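PDB 5I4A: protein argonaute from Marinitoga piezophila, which uses short 5'-hydroxyl guide RNAs to bind and cleave complementary single-stranded DNA, and may help defend the cell against invading mobile genetic elements. Local coordinates for residues Leu20-Pro25 / Phe60-Lys65; Lys282-Tyr287 / Tyr418-Gly423; Leu333-Val338 / Asn424-Cys429. All coordinates share one frame; numbering follows the deposited sequence.

Contact 1 (Leu20-Pro25 / Phe60-Lys65); sequences LYFYNP and FQITPK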
loop_
_atom_site.group_PDB
_atom_site.type_symbol
_atom_site.label_atom_id
_atom_site.label_comp_id
_atom_site.label_asym_id
_atom_site.label_seq_id
_atom_site.Cartn_x
_atom_site.Cartn_y
_atom_site.Cartn_z
ATOM N N LEU A 20 2.844 0.973 38.392
ATOM C CA LEU A 20 2.243 0.749 39.698
ATOM C C LEU A 20 1.872 -0.721 39.849
ATOM O O LEU A 20 1.566 -1.399 38.868
ATOM C CB LEU A 20 0.996 1.618 39.885
ATOM C CG LEU A 20 1.153 3.109 39.581
ATOM C CD1 LEU A 20 -0.171 3.827 39.760
ATOM C CD2 LEU A 20 2.218 3.719 40.468
ATOM N N TYR A 21 1.890 -1.203 41.089
ATOM C CA TYR A 21 1.648 -2.607 41.384
ATOM C C TYR A 21 0.468 -2.762 42.333
ATOM O O TYR A 21 0.208 -1.900 43.178
ATOM C CB TYR A 21 2.888 -3.266 41.996
ATOM C CG TYR A 21 4.030 -3.439 41.021
ATOM C CD1 TYR A 21 4.929 -2.409 40.783
ATOM C CD2 TYR A 21 4.210 -4.636 40.340
ATOM C CE1 TYR A 21 5.974 -2.564 39.893
ATOM C CE2 TYR A 21 5.253 -4.802 39.449
ATOM C CZ TYR A 21 6.132 -3.763 39.232
ATOM O OH TYR A 21 7.173 -3.921 38.347
ATOM N N PHE A 22 -0.239 -3.881 42.186
ATOM C CA PHE A 22 -1.388 -4.209 43.015
ATOM C C PHE A 22 -1.360 -5.697 43.325
ATOM O O PHE A 22 -0.863 -6.500 42.530
ATOM C CB PHE A 22 -2.710 -3.842 42.319
ATOM C CG PHE A 22 -2.797 -2.400 41.909
ATOM C CD1 PHE A 22 -2.283 -1.979 40.694
ATOM C CD2 PHE A 22 -3.388 -1.463 42.742
ATOM C CE1 PHE A 22 -2.355 -0.652 40.317
ATOM C CE2 PHE A 22 -3.466 -0.133 42.369
ATOM C CZ PHE A 22 -2.949 0.271 41.156
ATOM N N TYR A 23 -1.894 -6.064 44.489
ATOM C CA TYR A 23 -1.968 -7.465 44.880
ATOM C C TYR A 23 -3.333 -7.769 45.478
ATOM O O TYR A 23 -3.819 -7.026 46.336
ATOM C CB TYR A 23 -0.869 -7.837 45.882
ATOM C CG TYR A 23 -0.983 -9.273 46.333
ATOM C CD1 TYR A 23 -0.567 -10.309 45.512
ATOM C CD2 TYR A 23 -1.534 -9.592 47.566
ATOM C CE1 TYR A 23 -0.682 -11.625 45.907
ATOM C CE2 TYR A 23 -1.655 -10.906 47.972
ATOM C CZ TYR A 23 -1.228 -11.918 47.139
ATOM O OH TYR A 23 -1.346 -13.227 47.537
ATOM N N ASN A 24 -3.932 -8.873 45.034
ATOM C CA ASN A 24 -5.241 -9.312 45.512
ATOM C C ASN A 24 -5.132 -10.776 45.916
ATOM O O ASN A 24 -4.888 -11.640 45.047
ATOM C CB ASN A 24 -6.309 -9.112 44.434
ATOM C CG ASN A 24 -7.721 -9.343 44.947
ATOM O OD1 ASN A 24 -7.944 -10.114 45.882
ATOM N ND2 ASN A 24 -8.687 -8.675 44.327
ATOM N N PRO A 25 -5.312 -11.111 47.199
ATOM C CA PRO A 25 -5.212 -12.519 47.613
ATOM C C PRO A 25 -6.433 -13.354 47.271
ATOM O O PRO A 25 -6.305 -14.581 47.161
ATOM C CB PRO A 25 -5.029 -12.420 49.133
ATOM C CG PRO A 25 -5.750 -11.162 49.498
ATOM C CD PRO A 25 -5.534 -10.210 48.344
ATOM N N PHE A 60 -3.857 9.983 37.023
ATOM C CA PHE A 60 -4.510 8.801 36.466
ATOM C C PHE A 60 -5.306 8.166 37.602
ATOM O O PHE A 60 -4.737 7.482 38.459
ATOM C CB PHE A 60 -3.479 7.837 35.886
ATOM C CG PHE A 60 -4.068 6.731 35.052
ATOM C CD1 PHE A 60 -4.880 5.765 35.622
ATOM C CD2 PHE A 60 -3.782 6.640 33.700
ATOM C CE1 PHE A 60 -5.413 4.745 34.859
ATOM C CE2 PHE A 60 -4.310 5.619 32.933
ATOM C CZ PHE A 60 -5.128 4.670 33.516
ATOM N N GLN A 61 -6.618 8.390 37.605
ATOM C CA GLN A 61 -7.492 7.885 38.658
ATOM C C GLN A 61 -7.990 6.500 38.257
ATOM O O GLN A 61 -8.764 6.360 37.304
ATOM C CB GLN A 61 -8.650 8.848 38.897
ATOM C CG GLN A 61 -8.217 10.257 39.290
ATOM C CD GLN A 61 -7.744 10.353 40.730
ATOM O OE1 GLN A 61 -6.597 10.038 41.045
ATOM N NE2 GLN A 61 -8.634 10.795 41.614
ATOM N N ILE A 62 -7.553 5.479 38.989
ATOM C CA ILE A 62 -7.890 4.098 38.663
ATOM C C ILE A 62 -9.252 3.742 39.249
ATOM O O ILE A 62 -9.637 4.205 40.328
ATOM C CB ILE A 62 -6.782 3.147 39.161
ATOM C CG1 ILE A 62 -5.455 3.486 38.480
ATOM C CG2 ILE A 62 -7.144 1.689 38.899
ATOM C CD1 ILE A 62 -4.293 2.635 38.942
ATOM N N THR A 63 -9.989 2.915 38.516
ATOM C CA THR A 63 -11.309 2.430 38.907
ATOM C C THR A 63 -11.213 0.930 39.223
ATOM O O THR A 63 -10.501 0.207 38.532
ATOM C CB THR A 63 -12.337 2.698 37.770
ATOM O OG1 THR A 63 -12.579 4.107 37.664
ATOM C CG2 THR A 63 -13.656 1.972 37.989
ATOM N N PRO A 64 -11.909 0.455 40.273
ATOM C CA PRO A 64 -12.780 1.191 41.199
ATOM C C PRO A 64 -12.025 2.078 42.179
ATOM O O PRO A 64 -10.802 1.990 42.283
ATOM C CB PRO A 64 -13.520 0.077 41.944
ATOM C CG PRO A 64 -12.603 -1.085 41.883
ATOM C CD PRO A 64 -11.918 -0.992 40.552
ATOM N N LYS A 65 -12.768 2.930 42.887
ATOM C CA LYS A 65 -12.147 3.836 43.847
ATOM C C LYS A 65 -11.365 3.067 44.904
ATOM O O LYS A 65 -10.197 3.367 45.166
ATOM C CB LYS A 65 -13.210 4.718 44.498
ATOM C CG LYS A 65 -12.642 5.836 45.359
ATOM C CD LYS A 65 -13.496 6.049 46.594
ATOM C CE LYS A 65 -14.139 7.419 46.600
ATOM N NZ LYS A 65 -15.509 7.366 47.191
#
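Ile-62 sets CG1 anti to its own carbonyl carbon (chi1 -61°) and then runs on extended through chi2, which extends CD1 to meet Phe-22. The aromatic partner has the same first torsion (chi1 -56°), its CG beside the backbone N, and the two side chains come from opposite directions. They meet where CD1 of Ile-62 lies 3.5 Å from CZ of Phe-22, at the far end of the ring. CE1 of Phe-22 is next, at 4.1 Å from the same methyl, which approaches the ring obliquely. A looser touch, 4.4 Å between Leu-20 CD1 and Ile-62 CD1, comes from two residues earlier on the strand. Such i, i+2 spacing puts Leu-20 and Phe-22 on one side of an antiparallel four-stranded sheet in the N-terminal domain, where 16-22 lies between 51-56 and 74-79. The contact is wholly apolar and belongs to the side chains, since the nearest CA atoms, those of Leu-20 and Ile-62, are 10.7 Å apart. Helix 29-40 packs on the same side chains: Phe-32 touches Phe-22, and Asn-40 packs on Ile-62 while its ND2 hydrogen-bonds the carbonyl oxygen of Thr-63. Ile-53 of the neighbouring strand packs against both Leu-20 and Phe-22.

Contact 2 (Lys282-Tyr287 / Tyr418-Gly423); sequences KDVFKY and YVYKMG. With nucleotides of chain B.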
loop_
_atom_site.group_PDB
_atom_site.type_symbol
_atom_site.label_atom_id
_atom_site.label_comp_id
_atom_site.label_asym_id
_atom_site.label_seq_id
_atom_site.Cartn_x
_atom_site.Cartn_y
_atom_site.Cartn_z
ATOM N N LYS A 282 2.053 11.402 -21.045
ATOM C CA LYS A 282 1.266 11.182 -22.253
ATOM C C LYS A 282 1.858 11.862 -23.478
ATOM O O LYS A 282 1.501 11.492 -24.604
ATOM C CB LYS A 282 -0.170 11.661 -22.029
ATOM C CG LYS A 282 -0.278 13.145 -21.762
ATOM C CD LYS A 282 -1.720 13.607 -21.751
ATOM C CE LYS A 282 -1.798 15.096 -21.467
ATOM N NZ LYS A 282 -3.162 15.639 -21.699
ATOM N N ASP A 283 2.751 12.833 -23.300
ATOM C CA ASP A 283 3.469 13.378 -24.449
ATOM C C ASP A 283 4.419 12.380 -25.087
ATOM O O ASP A 283 5.057 12.722 -26.082
ATOM C CB ASP A 283 4.252 14.633 -24.041
ATOM C CG ASP A 283 3.410 15.877 -24.093
ATOM O OD1 ASP A 283 2.314 15.817 -24.702
ATOM O OD2 ASP A 283 3.844 16.913 -23.543
ATOM N N VAL A 284 4.523 11.167 -24.545
ATOM C CA VAL A 284 5.310 10.127 -25.200
ATOM C C VAL A 284 4.809 9.884 -26.618
ATOM O O VAL A 284 5.590 9.526 -27.509
ATOM C CB VAL A 284 5.296 8.828 -24.353
ATOM C CG1 VAL A 284 3.904 8.204 -24.334
ATOM C CG2 VAL A 284 6.349 7.834 -24.842
ATOM N N PHE A 285 3.511 10.080 -26.858
ATOM C CA PHE A 285 2.951 9.938 -28.196
ATOM C C PHE A 285 3.268 11.119 -29.101
ATOM O O PHE A 285 3.086 11.013 -30.318
ATOM C CB PHE A 285 1.435 9.743 -28.118
ATOM C CG PHE A 285 1.023 8.474 -27.435
ATOM C CD1 PHE A 285 1.101 7.258 -28.097
ATOM C CD2 PHE A 285 0.556 8.492 -26.133
ATOM C CE1 PHE A 285 0.724 6.084 -27.472
ATOM C CE2 PHE A 285 0.176 7.322 -25.504
ATOM C CZ PHE A 285 0.260 6.115 -26.176
ATOM N N LYS A 286 3.725 12.239 -28.541
ATOM C CA LYS A 286 4.196 13.361 -29.345
ATOM C C LYS A 286 5.646 13.196 -29.777
ATOM O O LYS A 286 5.999 13.561 -30.903
ATOM C CB LYS A 286 4.063 14.677 -28.572
ATOM C CG LYS A 286 2.674 15.284 -28.544
ATOM C CD LYS A 286 2.729 16.682 -27.950
ATOM C CE LYS A 286 1.343 17.236 -27.684
ATOM N NZ LYS A 286 1.405 18.377 -26.728
ATOM N N TYR A 287 6.493 12.652 -28.904
ATOM C CA TYR A 287 7.936 12.683 -29.101
ATOM C C TYR A 287 8.566 11.298 -29.132
ATOM O O TYR A 287 9.801 11.196 -29.157
ATOM C CB TYR A 287 8.586 13.541 -28.012
ATOM C CG TYR A 287 7.925 14.892 -27.850
ATOM C CD1 TYR A 287 8.094 15.888 -28.804
ATOM C CD2 TYR A 287 7.130 15.172 -26.743
ATOM C CE1 TYR A 287 7.491 17.126 -28.663
ATOM C CE2 TYR A 287 6.522 16.409 -26.593
ATOM C CZ TYR A 287 6.706 17.381 -27.558
ATOM O OH TYR A 287 6.108 18.614 -27.419
ATOM N N TYR A 418 -2.606 0.386 -24.225
ATOM C CA TYR A 418 -2.298 -1.012 -24.503
ATOM C C TYR A 418 -1.003 -1.140 -25.303
ATOM O O TYR A 418 -0.142 -1.970 -24.986
ATOM C CB TYR A 418 -3.483 -1.631 -25.245
ATOM C CG TYR A 418 -3.495 -3.134 -25.391
ATOM C CD1 TYR A 418 -3.145 -3.970 -24.336
ATOM C CD2 TYR A 418 -3.908 -3.718 -26.580
ATOM C CE1 TYR A 418 -3.181 -5.350 -24.479
ATOM C CE2 TYR A 418 -3.951 -5.087 -26.728
ATOM C CZ TYR A 418 -3.585 -5.901 -25.679
ATOM O OH TYR A 418 -3.626 -7.266 -25.834
ATOM N N VAL A 419 -0.834 -0.301 -26.329
ATOM C CA VAL A 419 0.389 -0.343 -27.126
ATOM C C VAL A 419 1.579 0.141 -26.308
ATOM O O VAL A 419 2.697 -0.368 -26.451
ATOM C CB VAL A 419 0.222 0.477 -28.418
ATOM C CG1 VAL A 419 1.499 0.430 -29.248
ATOM C CG2 VAL A 419 -0.953 -0.041 -29.230
ATOM N N TYR A 420 1.363 1.139 -25.446
ATOM C CA TYR A 420 2.433 1.592 -24.564
ATOM C C TYR A 420 2.913 0.461 -23.665
ATOM O O TYR A 420 4.121 0.248 -23.505
ATOM C CB TYR A 420 1.957 2.784 -23.726
ATOM C CG TYR A 420 3.014 3.303 -22.779
ATOM C CD1 TYR A 420 3.196 2.733 -21.522
ATOM C CD2 TYR A 420 3.841 4.358 -23.144
ATOM C CE1 TYR A 420 4.171 3.197 -20.659
ATOM C CE2 TYR A 420 4.815 4.832 -22.287
ATOM C CZ TYR A 420 4.974 4.248 -21.044
ATOM O OH TYR A 420 5.942 4.715 -20.186
ATOM N N LYS A 421 1.972 -0.265 -23.051
ATOM C CA LYS A 421 2.331 -1.390 -22.194
ATOM C C LYS A 421 3.165 -2.418 -22.950
ATOM O O LYS A 421 4.151 -2.945 -22.421
ATOM C CB LYS A 421 1.067 -2.042 -21.632
ATOM C CG LYS A 421 1.332 -3.300 -20.826
ATOM C CD LYS A 421 0.053 -3.903 -20.280
ATOM C CE LYS A 421 0.369 -5.035 -19.318
ATOM N NZ LYS A 421 -0.847 -5.610 -18.665
ATOM N N MET A 422 2.781 -2.712 -24.194
ATOM C CA MET A 422 3.552 -3.645 -25.010
ATOM C C MET A 422 4.986 -3.165 -25.184
ATOM O O MET A 422 5.937 -3.940 -25.020
ATOM C CB MET A 422 2.878 -3.830 -26.367
ATOM C CG MET A 422 1.551 -4.552 -26.306
ATOM S SD MET A 422 0.830 -4.704 -27.947
ATOM C CE MET A 422 -0.662 -5.606 -27.569
ATOM N N GLY A 423 5.162 -1.883 -25.513
ATOM C CA GLY A 423 6.505 -1.330 -25.582
ATOM C C GLY A 423 7.236 -1.444 -24.260
ATOM O O GLY A 423 8.417 -1.796 -24.218
ATOM P P A B 2 -8.124 -4.736 -19.487
ATOM O OP1 A B 2 -8.860 -4.082 -18.380
ATOM O OP2 A B 2 -8.784 -4.925 -20.802
ATOM O "O5'" A B 2 -6.793 -3.892 -19.711
ATOM C "C5'" A B 2 -5.798 -4.303 -20.638
ATOM C "C4'" A B 2 -4.789 -3.208 -20.852
ATOM O "O4'" A B 2 -5.420 -2.116 -21.573
ATOM C "C3'" A B 2 -4.259 -2.561 -19.581
ATOM O "O3'" A B 2 -3.194 -3.284 -18.990
ATOM C "C2'" A B 2 -3.881 -1.163 -20.048
ATOM O "O2'" A B 2 -2.648 -1.177 -20.750
ATOM C "C1'" A B 2 -5.001 -0.878 -21.043
ATOM N N9 A B 2 -6.166 -0.256 -20.386
ATOM C C8 A B 2 -7.371 -0.841 -20.090
ATOM N N7 A B 2 -8.224 -0.038 -19.499
ATOM C C5 A B 2 -7.524 1.159 -19.398
ATOM C C6 A B 2 -7.866 2.414 -18.864
ATOM N N6 A B 2 -9.052 2.685 -18.307
ATOM N N1 A B 2 -6.936 3.393 -18.919
ATOM C C2 A B 2 -5.751 3.124 -19.477
ATOM N N3 A B 2 -5.318 1.982 -20.009
ATOM C C4 A B 2 -6.261 1.035 -19.938
ATOM P P U B 3 -2.999 -3.250 -17.397
ATOM O OP1 U B 3 -1.762 -3.990 -17.047
ATOM O OP2 U B 3 -4.279 -3.629 -16.755
ATOM O "O5'" U B 3 -2.740 -1.712 -17.098
ATOM C "C5'" U B 3 -3.219 -1.118 -15.907
ATOM C "C4'" U B 3 -3.118 0.382 -15.965
ATOM O "O4'" U B 3 -4.147 0.916 -16.840
ATOM C "C3'" U B 3 -3.341 1.091 -14.642
ATOM O "O3'" U B 3 -2.164 1.140 -13.859
ATOM C "C2'" U B 3 -3.834 2.464 -15.067
ATOM O "O2'" U B 3 -2.747 3.287 -15.452
ATOM C "C1'" U B 3 -4.655 2.121 -16.310
ATOM N N1 U B 3 -6.082 1.911 -15.980
ATOM C C2 U B 3 -6.840 3.004 -15.591
ATOM O O2 U B 3 -6.402 4.139 -15.512
ATOM N N3 U B 3 -8.149 2.716 -15.295
ATOM C C4 U B 3 -8.762 1.485 -15.348
ATOM O O4 U B 3 -9.954 1.392 -15.053
ATOM C C5 U B 3 -7.915 0.409 -15.757
ATOM C C6 U B 3 -6.635 0.656 -16.050
#
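Lys-421 NZ has three acceptors: OP1 of U3 of chain B, at a separation of 2.5 Å so unusually short that its exact length is doubtful, O3' of A2 of chain B through a weak bond of 3.3 Å, and the carbonyl oxygen of Leu-638 in the PIWI domain. The lysine belongs to helix 412-424 of the Mid domain, whose parallel sheet flanked by helices is the Rossmann-like core that holds the start of the guide in Argonautes. With CG anti to the backbone N (chi1 175°) and the chain extended beyond it, the lysine spans the distance from helix to phosphate. Replacing it with an alanine removes the amine, and the U3 phosphate would probably lose this positive mate and the Leu-638 carbonyl its donor. One turn back, Tyr-418 brings CD1 to 3.9 Å from C4' of A2 of chain B, while Met-422 CE lies over one face of its ring, offset toward the rim; Tyr-418 OH is tied to the carbonyl oxygen of Gln-400.

Tyr-420 points elsewhere on the helix, toward linker L2, and there the contact with 282-287 is purely apolar. CG1 of Val-284 sits equally near CD2 and CE2 of Tyr-420, at 4.0 Å from each, meeting the ring obliquely. Phe-285 CZ lies 4.5 Å from CB of Tyr-420, a looser touch, and the phenylalanine ring also receives Lys-416 in a cation-pi contact. Leu-333 packs on both Val-284 and Phe-285. At the start of the short linker helix, Asp-283 OD2 is hydrogen-bonded to Ser-278 OG, and Lys-286 NZ makes a salt bridge with Asp-283 OD1, 3.4 Å away, in which the hydrogen bond is weak.

Contact 3 (Leu333-Val338 / Asn424-Cys429); sequences LGFSKV and NFIPEC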
loop_
_atom_site.group_PDB
_atom_site.type_symbol
_atom_site.label_atom_id
_atom_site.label_comp_id
_atom_site.label_asym_id
_atom_site.label_seq_id
_atom_site.Cartn_x
_atom_site.Cartn_y
_atom_site.Cartn_z
ATOM N N LEU A 333 4.947 5.800 -31.079
ATOM C CA LEU A 333 5.849 5.360 -30.026
ATOM C C LEU A 333 7.206 4.914 -30.552
ATOM O O LEU A 333 8.110 4.667 -29.749
ATOM C CB LEU A 333 5.200 4.235 -29.217
ATOM C CG LEU A 333 3.983 4.675 -28.400
ATOM C CD1 LEU A 333 3.423 3.511 -27.606
ATOM C CD2 LEU A 333 4.331 5.845 -27.481
ATOM N N GLY A 334 7.376 4.808 -31.864
ATOM C CA GLY A 334 8.673 4.526 -32.439
ATOM C C GLY A 334 8.944 3.088 -32.826
ATOM O O GLY A 334 10.115 2.732 -33.013
ATOM N N PHE A 335 7.915 2.252 -32.947
ATOM C CA PHE A 335 8.126 0.885 -33.405
ATOM C C PHE A 335 8.496 0.883 -34.883
ATOM O O PHE A 335 7.881 1.583 -35.692
ATOM C CB PHE A 335 6.873 0.038 -33.175
ATOM C CG PHE A 335 6.599 -0.266 -31.731
ATOM C CD1 PHE A 335 7.347 -1.217 -31.058
ATOM C CD2 PHE A 335 5.586 0.388 -31.050
ATOM C CE1 PHE A 335 7.097 -1.503 -29.729
ATOM C CE2 PHE A 335 5.334 0.108 -29.723
ATOM C CZ PHE A 335 6.090 -0.840 -29.062
ATOM N N SER A 336 9.519 0.099 -35.230
ATOM C CA SER A 336 9.927 -0.002 -36.627
ATOM C C SER A 336 8.790 -0.528 -37.493
ATOM O O SER A 336 8.552 -0.021 -38.595
ATOM C CB SER A 336 11.162 -0.896 -36.754
ATOM O OG SER A 336 10.880 -2.224 -36.350
ATOM N N LYS A 337 8.061 -1.527 -37.001
ATOM C CA LYS A 337 6.931 -2.061 -37.747
ATOM C C LYS A 337 6.043 -2.878 -36.820
ATOM O O LYS A 337 6.440 -3.265 -35.717
ATOM C CB LYS A 337 7.400 -2.915 -38.928
ATOM C CG LYS A 337 8.167 -4.133 -38.484
ATOM C CD LYS A 337 8.690 -4.941 -39.656
ATOM C CE LYS A 337 8.979 -6.343 -39.233
ATOM N NZ LYS A 337 9.714 -7.085 -40.301
ATOM N N VAL A 338 4.825 -3.129 -37.294
ATOM C CA VAL A 338 3.859 -3.988 -36.621
ATOM C C VAL A 338 3.674 -5.233 -37.476
ATOM O O VAL A 338 3.434 -5.132 -38.685
ATOM C CB VAL A 338 2.519 -3.267 -36.397
ATOM C CG1 VAL A 338 1.551 -4.162 -35.633
ATOM C CG2 VAL A 338 2.743 -1.957 -35.658
ATOM N N ASN A 424 6.531 -1.162 -23.159
ATOM C CA ASN A 424 7.103 -1.310 -21.827
ATOM C C ASN A 424 7.617 -2.726 -21.583
ATOM O O ASN A 424 8.596 -2.912 -20.852
ATOM C CB ASN A 424 6.050 -0.932 -20.781
ATOM C CG ASN A 424 6.640 -0.239 -19.569
ATOM O OD1 ASN A 424 7.611 0.510 -19.676
ATOM N ND2 ASN A 424 6.049 -0.482 -18.406
ATOM N N PHE A 425 6.981 -3.733 -22.185
ATOM C CA PHE A 425 7.337 -5.129 -21.962
ATOM C C PHE A 425 8.386 -5.649 -22.937
ATOM O O PHE A 425 8.747 -6.827 -22.860
ATOM C CB PHE A 425 6.091 -6.017 -22.038
ATOM C CG PHE A 425 5.384 -6.185 -20.723
ATOM C CD1 PHE A 425 4.682 -5.135 -20.157
ATOM C CD2 PHE A 425 5.415 -7.400 -20.056
ATOM C CE1 PHE A 425 4.029 -5.290 -18.949
ATOM C CE2 PHE A 425 4.764 -7.562 -18.850
ATOM C CZ PHE A 425 4.070 -6.506 -18.295
ATOM N N ILE A 426 8.880 -4.813 -23.844
ATOM C CA ILE A 426 9.972 -5.181 -24.741
ATOM C C ILE A 426 11.268 -4.664 -24.125
ATOM O O ILE A 426 11.453 -3.438 -24.036
ATOM C CB ILE A 426 9.757 -4.622 -26.152
ATOM C CG1 ILE A 426 8.549 -5.299 -26.801
ATOM C CG2 ILE A 426 11.002 -4.828 -27.002
ATOM C CD1 ILE A 426 8.059 -4.622 -28.066
ATOM N N PRO A 427 12.179 -5.540 -23.687
ATOM C CA PRO A 427 13.375 -5.061 -22.977
ATOM C C PRO A 427 14.292 -4.196 -23.822
ATOM O O PRO A 427 15.042 -3.393 -23.260
ATOM C CB PRO A 427 14.069 -6.358 -22.535
ATOM C CG PRO A 427 13.504 -7.429 -23.415
ATOM C CD PRO A 427 12.102 -7.010 -23.731
ATOM N N GLU A 428 14.261 -4.315 -25.145
ATOM C CA GLU A 428 15.094 -3.449 -25.968
ATOM C C GLU A 428 14.511 -2.053 -26.131
ATOM O O GLU A 428 15.145 -1.204 -26.767
ATOM C CB GLU A 428 15.327 -4.076 -27.345
ATOM C CG GLU A 428 16.193 -5.330 -27.320
ATOM C CD GLU A 428 15.448 -6.547 -26.808
ATOM O OE1 GLU A 428 14.211 -6.602 -26.987
ATOM O OE2 GLU A 428 16.096 -7.442 -26.221
ATOM N N CYS A 429 13.331 -1.794 -25.578
ATOM C CA CYS A 429 12.713 -0.479 -25.627
ATOM C C CYS A 429 12.931 0.274 -24.318
ATOM O O CYS A 429 13.184 -0.320 -23.264
ATOM C CB CYS A 429 11.214 -0.591 -25.914
ATOM S SG CYS A 429 10.805 -1.151 -27.577
#
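Phe-335 and Ile-426 approach from opposite directions, and the isoleucine meets the ring at its edge: CD1 of Ile-426 lies near the ring plane, 3.7 Å from CE1 of Phe-335. Phe-335 stands in the return of a beta-alpha-beta crossover of the Mid domain, between helix 325-333 and strand 337-340, which runs parallel to 295-302. Gly-334, at a positive phi of 99°, closes that helix in a Schellman motif, and Phe-335 comes next in the chain.

Cys-429 approaches the ring in another way. Its sulfur is 5.3 Å from the centroid of the Phe-335 ring and 52° off the ring normal, an oblique sulfur-aromatic contact. The two residues that meet the ring from 424-429 are the ends of one type I beta turn, Ile-426 to Cys-429, where the chain passes from the Mid to the PIWI domain. Ala-330 of the helix and Leu-296 of the neighbouring strand also pack on Phe-335, which is buried. The turn itself is closed by a hydrogen bond of 2.9 Å from Cys-429 N to Ile-426 O.

Overall arrangement
From the N terminus, contact 1 is complete first, closing a loop of 34 residues within the N-terminal domain and joining its sheet to the loop after strand 51-56. The rest of the N-terminal domain, linker L1 and the PAZ domain follow before contact 2 opens in linker L2. Contact 3 opens at 333-338, before contact 2 has closed at 418-423, and itself closes straight afterwards at 424-429, so the two cross. Together they tie linker L2, the Mid domain and the entry to PIWI. Their centres lie about 10 Å apart and they touch, Gly-423 CA being 3.5 Å from Phe-335 CZ. Contact 1 is remote, its centre about 68 Å from that of contact 2, on the opposite side of the chain's centre.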